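Local coordinates for GDSL-like protein (Roseburia intestinalis L1-82, PDB 6HFZ) that acts as a two-domain GDSL-type carbohydrate esterase that removes acetyl groups from mannans, at residues A93-S97 / K98-F102; G180-N184 / R185-P189; S204-T207 / Y208-K212. All coordinates share one frame; numbering follows the deposited sequence.

Contact 1 of 3, residues A93-S97 / K98-F102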
# COMPACT_ATOMS: atom_id res chain seq x y z
N ALA A 93 1.16 11.65 -4.48
CA ALA A 93 0.49 11.64 -5.78
C ALA A 93 -0.90 10.98 -5.73
O ALA A 93 -1.85 11.49 -6.31
CB ALA A 93 1.33 10.95 -6.82
N ASP A 94 -1.01 9.84 -5.07
CA ASP A 94 -2.17 8.97 -5.26
C ASP A 94 -3.29 9.31 -4.26
O ASP A 94 -4.46 8.94 -4.48
CB ASP A 94 -1.76 7.50 -5.09
CG ASP A 94 -0.85 6.95 -6.19
OD1 ASP A 94 -0.55 7.72 -7.14
OD2 ASP A 94 -0.51 5.72 -6.16
N LEU A 95 -2.93 9.90 -3.13
CA LEU A 95 -3.84 10.12 -2.00
C LEU A 95 -3.89 11.59 -1.59
O LEU A 95 -4.95 12.22 -1.59
CB LEU A 95 -3.38 9.27 -0.81
CG LEU A 95 -4.17 9.45 0.49
CD1 LEU A 95 -5.62 9.00 0.32
CD2 LEU A 95 -3.55 8.68 1.64
N LEU A 96 -2.75 12.13 -1.14
CA LEU A 96 -2.77 13.42 -0.44
C LEU A 96 -3.14 14.57 -1.39
O LEU A 96 -3.76 15.53 -0.95
CB LEU A 96 -1.42 13.68 0.24
CG LEU A 96 -1.02 12.63 1.28
CD1 LEU A 96 0.34 12.99 1.86
CD2 LEU A 96 -2.07 12.45 2.36
N SER A 97 -2.77 14.44 -2.67
CA SER A 97 -3.15 15.36 -3.73
C SER A 97 -4.69 15.44 -3.86
O SER A 97 -5.17 16.45 -4.40
CB SER A 97 -2.50 14.98 -5.07
OG SER A 97 -3.04 13.78 -5.60
N LYS A 98 -5.44 14.42 -3.39
CA LYS A 98 -6.90 14.41 -3.51
C LYS A 98 -7.57 15.05 -2.28
O LYS A 98 -8.81 15.05 -2.19
CB LYS A 98 -7.47 13.00 -3.70
CG LYS A 98 -6.73 12.06 -4.63
CD LYS A 98 -6.47 12.59 -6.01
CE LYS A 98 -6.19 11.47 -6.99
NZ LYS A 98 -5.64 11.98 -8.27
N GLU A 99 -6.77 15.53 -1.33
CA GLU A 99 -7.24 16.28 -0.15
C GLU A 99 -8.23 15.46 0.67
O GLU A 99 -9.36 15.87 0.94
CB GLU A 99 -7.88 17.61 -0.57
CG GLU A 99 -6.88 18.57 -1.19
CD GLU A 99 -7.53 19.81 -1.79
OE1 GLU A 99 -7.17 20.91 -1.37
OE2 GLU A 99 -8.39 19.66 -2.71
N PRO A 100 -7.84 14.27 1.16
CA PRO A 100 -8.79 13.38 1.81
C PRO A 100 -9.14 13.92 3.20
O PRO A 100 -8.29 14.54 3.89
CB PRO A 100 -7.99 12.06 1.92
CG PRO A 100 -6.54 12.54 2.06
CD PRO A 100 -6.48 13.73 1.11
N ASP A 101 -10.37 13.61 3.65
CA ASP A 101 -10.88 13.96 4.99
C ASP A 101 -10.90 12.75 5.93
O ASP A 101 -10.73 12.88 7.16
CB ASP A 101 -12.27 14.59 4.85
CG ASP A 101 -12.22 15.93 4.10
OD1 ASP A 101 -11.53 16.87 4.61
OD2 ASP A 101 -12.78 16.01 2.95
N PHE A 102 -10.92 11.57 5.34
CA PHE A 102 -10.95 10.29 6.01
C PHE A 102 -10.11 9.33 5.15
O PHE A 102 -10.27 9.33 3.93
CB PHE A 102 -12.41 9.81 6.09
CG PHE A 102 -12.60 8.38 6.56
CD1 PHE A 102 -12.73 8.10 7.91
CD2 PHE A 102 -12.73 7.35 5.64
CE1 PHE A 102 -12.92 6.78 8.34
CE2 PHE A 102 -12.94 6.05 6.06
CZ PHE A 102 -13.04 5.77 7.42
O HOH W 1 -4.23 14.43 -7.88
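Lys98 N stands above the plane of the Leu95 carbonyl and bonds Leu95 O at 2.9 Å. Glu99 N stands above the plane of the Leu96 carbonyl in the same way and bonds Leu96 O at 3.0 Å. The second bond closes a type I turn from Leu96 to Glu99, and Glu99 leaves helical geometry with positive phi. The Pro100 ring meets Leu95 through CG and CD. Pro100 CD lies 3.5 Å from Leu95 O, and Pro100 CG is 4.1 Å from Leu95 CD1. The two side chains cross at about a right angle. Leu95 holds CG anti to its backbone nitrogen (chi1 176°), and this swings CD1 up to the ring. Ser97 OG turns back to Ala93 O at 2.7 Å, again above the carbonyl plane. A water donates to Ser97 OG and accepts from Lys98 NZ, tying the lysine end to the turn. Asp94 is paired with Arg90 one turn back in the helix. The arrangement ends helix 84-96 and leads into strand 102-106 of the mixed sheet. Leu95 and Pro100 pack on Ala36 of strand 32-39, while Leu95 touches Val128 and Leu96 touches Lys127 of helix 115-129.

Contact 2 of 3, residues G180-N184 / R185-P189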
# COMPACT_ATOMS: atom_id res chain seq x y z
N GLY A 180 -15.14 -23.55 12.06
CA GLY A 180 -15.83 -24.29 11.01
C GLY A 180 -17.26 -23.82 10.77
O GLY A 180 -18.03 -24.54 10.12
N ARG A 181 -17.61 -22.62 11.22
CA ARG A 181 -18.96 -22.09 10.97
C ARG A 181 -19.04 -21.29 9.68
O ARG A 181 -20.12 -21.14 9.16
CB ARG A 181 -19.44 -21.29 12.18
CG ARG A 181 -19.92 -22.25 13.27
CD ARG A 181 -20.51 -21.45 14.38
NE ARG A 181 -19.43 -20.71 15.01
CZ ARG A 181 -18.72 -21.14 16.05
NH1 ARG A 181 -18.82 -22.40 16.46
NH2 ARG A 181 -17.95 -20.29 16.70
N ILE A 182 -17.92 -20.80 9.16
CA ILE A 182 -17.86 -20.31 7.79
C ILE A 182 -16.84 -21.17 7.04
O ILE A 182 -15.67 -21.26 7.50
CB ILE A 182 -17.40 -18.85 7.74
CG1 ILE A 182 -18.35 -17.89 8.47
CG2 ILE A 182 -17.12 -18.42 6.31
CD1 ILE A 182 -17.83 -16.50 8.60
N GLU A 183 -17.23 -21.80 5.93
CA GLU A 183 -16.22 -22.53 5.12
C GLU A 183 -15.51 -21.50 4.23
O GLU A 183 -16.14 -20.58 3.74
CB GLU A 183 -16.76 -23.69 4.27
CG GLU A 183 -15.69 -24.79 4.02
CD GLU A 183 -14.61 -24.56 2.95
OE1 GLU A 183 -14.93 -23.98 1.90
OE2 GLU A 183 -13.44 -24.97 3.15
N ASN A 184 -14.18 -21.64 4.12
CA ASN A 184 -13.34 -20.64 3.47
C ASN A 184 -13.93 -20.19 2.13
O ASN A 184 -13.99 -19.00 1.86
CB ASN A 184 -11.92 -21.15 3.23
CG ASN A 184 -11.21 -21.44 4.53
OD1 ASN A 184 -11.71 -22.19 5.37
ND2 ASN A 184 -10.02 -20.87 4.69
N ARG A 185 -14.35 -21.15 1.31
CA ARG A 185 -14.74 -20.86 -0.08
C ARG A 185 -16.09 -20.14 -0.15
O ARG A 185 -16.42 -19.59 -1.18
CB ARG A 185 -14.71 -22.14 -0.92
CG ARG A 185 -13.32 -22.75 -1.03
CD ARG A 185 -12.33 -21.92 -1.81
NE ARG A 185 -10.97 -22.38 -1.57
CZ ARG A 185 -10.18 -21.85 -0.64
NH1 ARG A 185 -10.51 -20.70 -0.10
NH2 ARG A 185 -9.11 -22.50 -0.23
N GLU A 186 -16.82 -20.06 0.96
CA GLU A 186 -17.98 -19.21 1.04
C GLU A 186 -17.61 -17.73 0.99
O GLU A 186 -18.45 -16.92 0.58
CB GLU A 186 -18.79 -19.48 2.31
CG GLU A 186 -19.30 -20.90 2.35
CD GLU A 186 -20.22 -21.19 3.52
OE1 GLU A 186 -19.72 -21.19 4.68
OE2 GLU A 186 -21.43 -21.44 3.26
N ILE A 187 -16.39 -17.37 1.44
CA ILE A 187 -16.02 -15.95 1.49
C ILE A 187 -14.72 -15.62 0.75
O ILE A 187 -14.46 -14.42 0.63
CB ILE A 187 -15.89 -15.46 2.94
CG1 ILE A 187 -14.80 -16.21 3.70
CG2 ILE A 187 -17.25 -15.46 3.63
CD1 ILE A 187 -14.46 -15.57 5.05
N THR A 188 -13.95 -16.61 0.29
CA THR A 188 -12.74 -16.30 -0.46
C THR A 188 -12.35 -17.49 -1.32
O THR A 188 -12.32 -18.62 -0.85
CB THR A 188 -11.60 -15.90 0.49
OG1 THR A 188 -10.45 -15.84 -0.35
CG2 THR A 188 -11.37 -16.88 1.60
N PRO A 189 -12.05 -17.27 -2.62
CA PRO A 189 -11.58 -18.36 -3.47
C PRO A 189 -10.13 -18.79 -3.27
O PRO A 189 -9.79 -19.88 -3.72
CB PRO A 189 -11.76 -17.84 -4.91
CG PRO A 189 -11.73 -16.34 -4.75
CD PRO A 189 -12.26 -16.03 -3.37
O HOH W 2 -21.22 -21.99 6.88
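Asn184, Arg185 and Glu183 carry this turn. Asn184 O accepts two backbone bonds, from Ile187 N and from Thr188 N. The first comes from above the carbonyl plane, the second within it. Asn184 CB lies 3.6 Å from Arg185 NH1. Arg185 bends at chi2 (-67°), and NH1 reaches Thr188 O at 2.9 Å. That oxygen is at the edge of the guanidinium, in its plane, while Pro189 O lies over one face. NH1 also pairs with Asp191, which bonds Asn184 ND2 as well. Glu183 folds over to bond Arg185 N through OE1 at 2.9 Å, the N-H coming from above the carboxylate plane. Glu186 OE1 takes Glu183 N at 2.9 Å on its anti side, and Glu186 N bonds Glu183 O in exchange. A water joins Glu186 OE1 to Arg181 O. The loop starts where Gly180 ends helix 173-178 in a Schellman motif. It runs into the Asp-x-x-His element of SGNH hydrolases, probably Asp190 and His193 here; Thr188 OG1 bonds His193 O. On the buried side Ile182 CG2 lies 4.0 Å from Ile187 CG2. Putting an alanine at Ile187 would probably leave Ile182 CG2 beside a gap. Ile187 also touches Ile173 of the preceding helix.

Contact 3 of 3, residues S204-T207 / Y208-K212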
# COMPACT_ATOMS: atom_id res chain seq x y z
N SER A 204 -18.87 -4.81 7.09
CA SER A 204 -19.77 -4.83 8.26
C SER A 204 -18.96 -4.61 9.55
O SER A 204 -19.44 -3.98 10.48
CB SER A 204 -20.59 -6.11 8.33
OG SER A 204 -19.77 -7.21 8.72
N VAL A 205 -17.72 -5.12 9.59
CA VAL A 205 -16.90 -4.97 10.78
C VAL A 205 -16.53 -3.48 10.91
O VAL A 205 -16.55 -2.93 12.00
CB VAL A 205 -15.67 -5.90 10.77
CG1 VAL A 205 -14.72 -5.55 11.89
CG2 VAL A 205 -16.04 -7.39 10.79
N ILE A 206 -16.21 -2.84 9.78
CA ILE A 206 -15.78 -1.47 9.80
C ILE A 206 -16.97 -0.58 10.17
O ILE A 206 -16.83 0.33 11.00
CB ILE A 206 -15.19 -1.07 8.44
CG1 ILE A 206 -13.90 -1.85 8.15
CG2 ILE A 206 -14.96 0.43 8.41
CD1 ILE A 206 -13.48 -1.86 6.67
N THR A 207 -18.12 -0.83 9.56
CA THR A 207 -19.31 0.06 9.78
C THR A 207 -19.85 -0.11 11.22
O THR A 207 -20.38 0.84 11.78
CB THR A 207 -20.35 -0.09 8.66
OG1 THR A 207 -20.87 -1.41 8.66
CG2 THR A 207 -19.81 0.20 7.27
N TYR A 208 -19.73 -1.31 11.82
CA TYR A 208 -20.05 -1.51 13.23
C TYR A 208 -19.35 -0.45 14.09
O TYR A 208 -19.96 0.23 14.96
CB TYR A 208 -19.62 -2.90 13.70
CG TYR A 208 -19.87 -3.10 15.16
CD1 TYR A 208 -21.12 -3.52 15.58
CD2 TYR A 208 -18.90 -2.88 16.13
CE1 TYR A 208 -21.41 -3.69 16.91
CE2 TYR A 208 -19.18 -3.06 17.48
CZ TYR A 208 -20.45 -3.45 17.86
OH TYR A 208 -20.81 -3.65 19.16
N PHE A 209 -18.05 -0.25 13.82
CA PHE A 209 -17.24 0.68 14.57
C PHE A 209 -17.67 2.12 14.24
O PHE A 209 -17.83 2.92 15.15
CB PHE A 209 -15.75 0.46 14.29
CG PHE A 209 -14.84 1.47 14.93
CD1 PHE A 209 -14.60 1.42 16.29
CD2 PHE A 209 -14.24 2.46 14.18
CE1 PHE A 209 -13.78 2.36 16.90
CE2 PHE A 209 -13.40 3.39 14.78
CZ PHE A 209 -13.15 3.30 16.13
N LEU A 210 -17.85 2.42 12.93
CA LEU A 210 -18.19 3.81 12.52
C LEU A 210 -19.51 4.19 13.22
O LEU A 210 -19.66 5.26 13.77
CB LEU A 210 -18.28 3.93 11.00
CG LEU A 210 -16.95 3.82 10.27
CD1 LEU A 210 -17.13 3.99 8.79
CD2 LEU A 210 -15.97 4.83 10.83
N ASP A 211 -20.44 3.22 13.27
CA ASP A 211 -21.77 3.50 13.92
C ASP A 211 -21.59 3.76 15.43
O ASP A 211 -22.25 4.63 16.01
CB ASP A 211 -22.76 2.37 13.62
CG ASP A 211 -23.52 2.59 12.32
OD1 ASP A 211 -23.90 3.74 12.04
OD2 ASP A 211 -23.73 1.62 11.60
N LYS A 212 -20.72 2.99 16.09
CA LYS A 212 -20.45 3.17 17.50
C LYS A 212 -19.85 4.56 17.74
O LYS A 212 -20.21 5.27 18.70
CB LYS A 212 -19.53 2.06 18.03
CG LYS A 212 -19.10 2.28 19.48
CD LYS A 212 -17.98 1.41 19.95
CE LYS A 212 -18.42 -0.03 20.04
NZ LYS A 212 -19.33 -0.23 21.18
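Thr207 O takes the N-H of Asp211 at 2.8 Å, in a nearly straight bond (160°). Ser204 O is filled by Tyr208 N at 3.0 Å. Ile206 O takes Leu210 N in its carbonyl plane, the two atoms 3.0 Å apart. These three are the i to i+4 bonds of an alpha helix. Phe209 N is the exception: it makes a weak i to i+3 bond to Ile206 O at 3.1 Å (122°). Ile206 O therefore has two donors. The side-chain hydroxyls are satisfied too. Thr207 OG1 sits between the backbone nitrogen and the carbonyl carbon (chi1 64°), and from there it bonds Ala203 O one turn back. Ser204 OG bonds Leu201 O three residues back and is also hydrogen-bonded with Tyr7 OH, Tyr208 OH is hydrogen-bonded with Glu8 OE2, and Asp211 OD2 has a weak bond with Trp62 NE1. One turn apart, Ile206 and Leu210 lie side by side and point the same way, with Ile206 CG2 4.2 Å from Leu210 CD1. Helix 196-215 packs with helix 55-66 against the mixed sheet, as in the alpha/beta/alpha fold of SGNH hydrolases: Ile206 meets Val59, Leu210 meets Trp62, and Ile206 and Phe209 reach Leu138 of strand 136-141.

All three contacts belong to the hydrolase part of the chain. Contact 3 is the more enclosed, with no exposed residue among those that touch; contacts 1 and 2 each have four. Contact 1 is nearest the chain centre, about 14 Å between centres; contact 2 is farthest, about 26 Å. The nearest atoms of contacts 1 and 3 are about 4 Å apart without touching. Both pack on the mixed sheet, contact 1 on strand 32-39 and contact 3 on strand 136-141. Contact 2 lies in the loop before the helix of contact 3. Its carboxylates grip backbone N-H groups, whereas contact 3 relies on i to i+4 backbone bonds within one helix and contact 1 on a helix-ending turn.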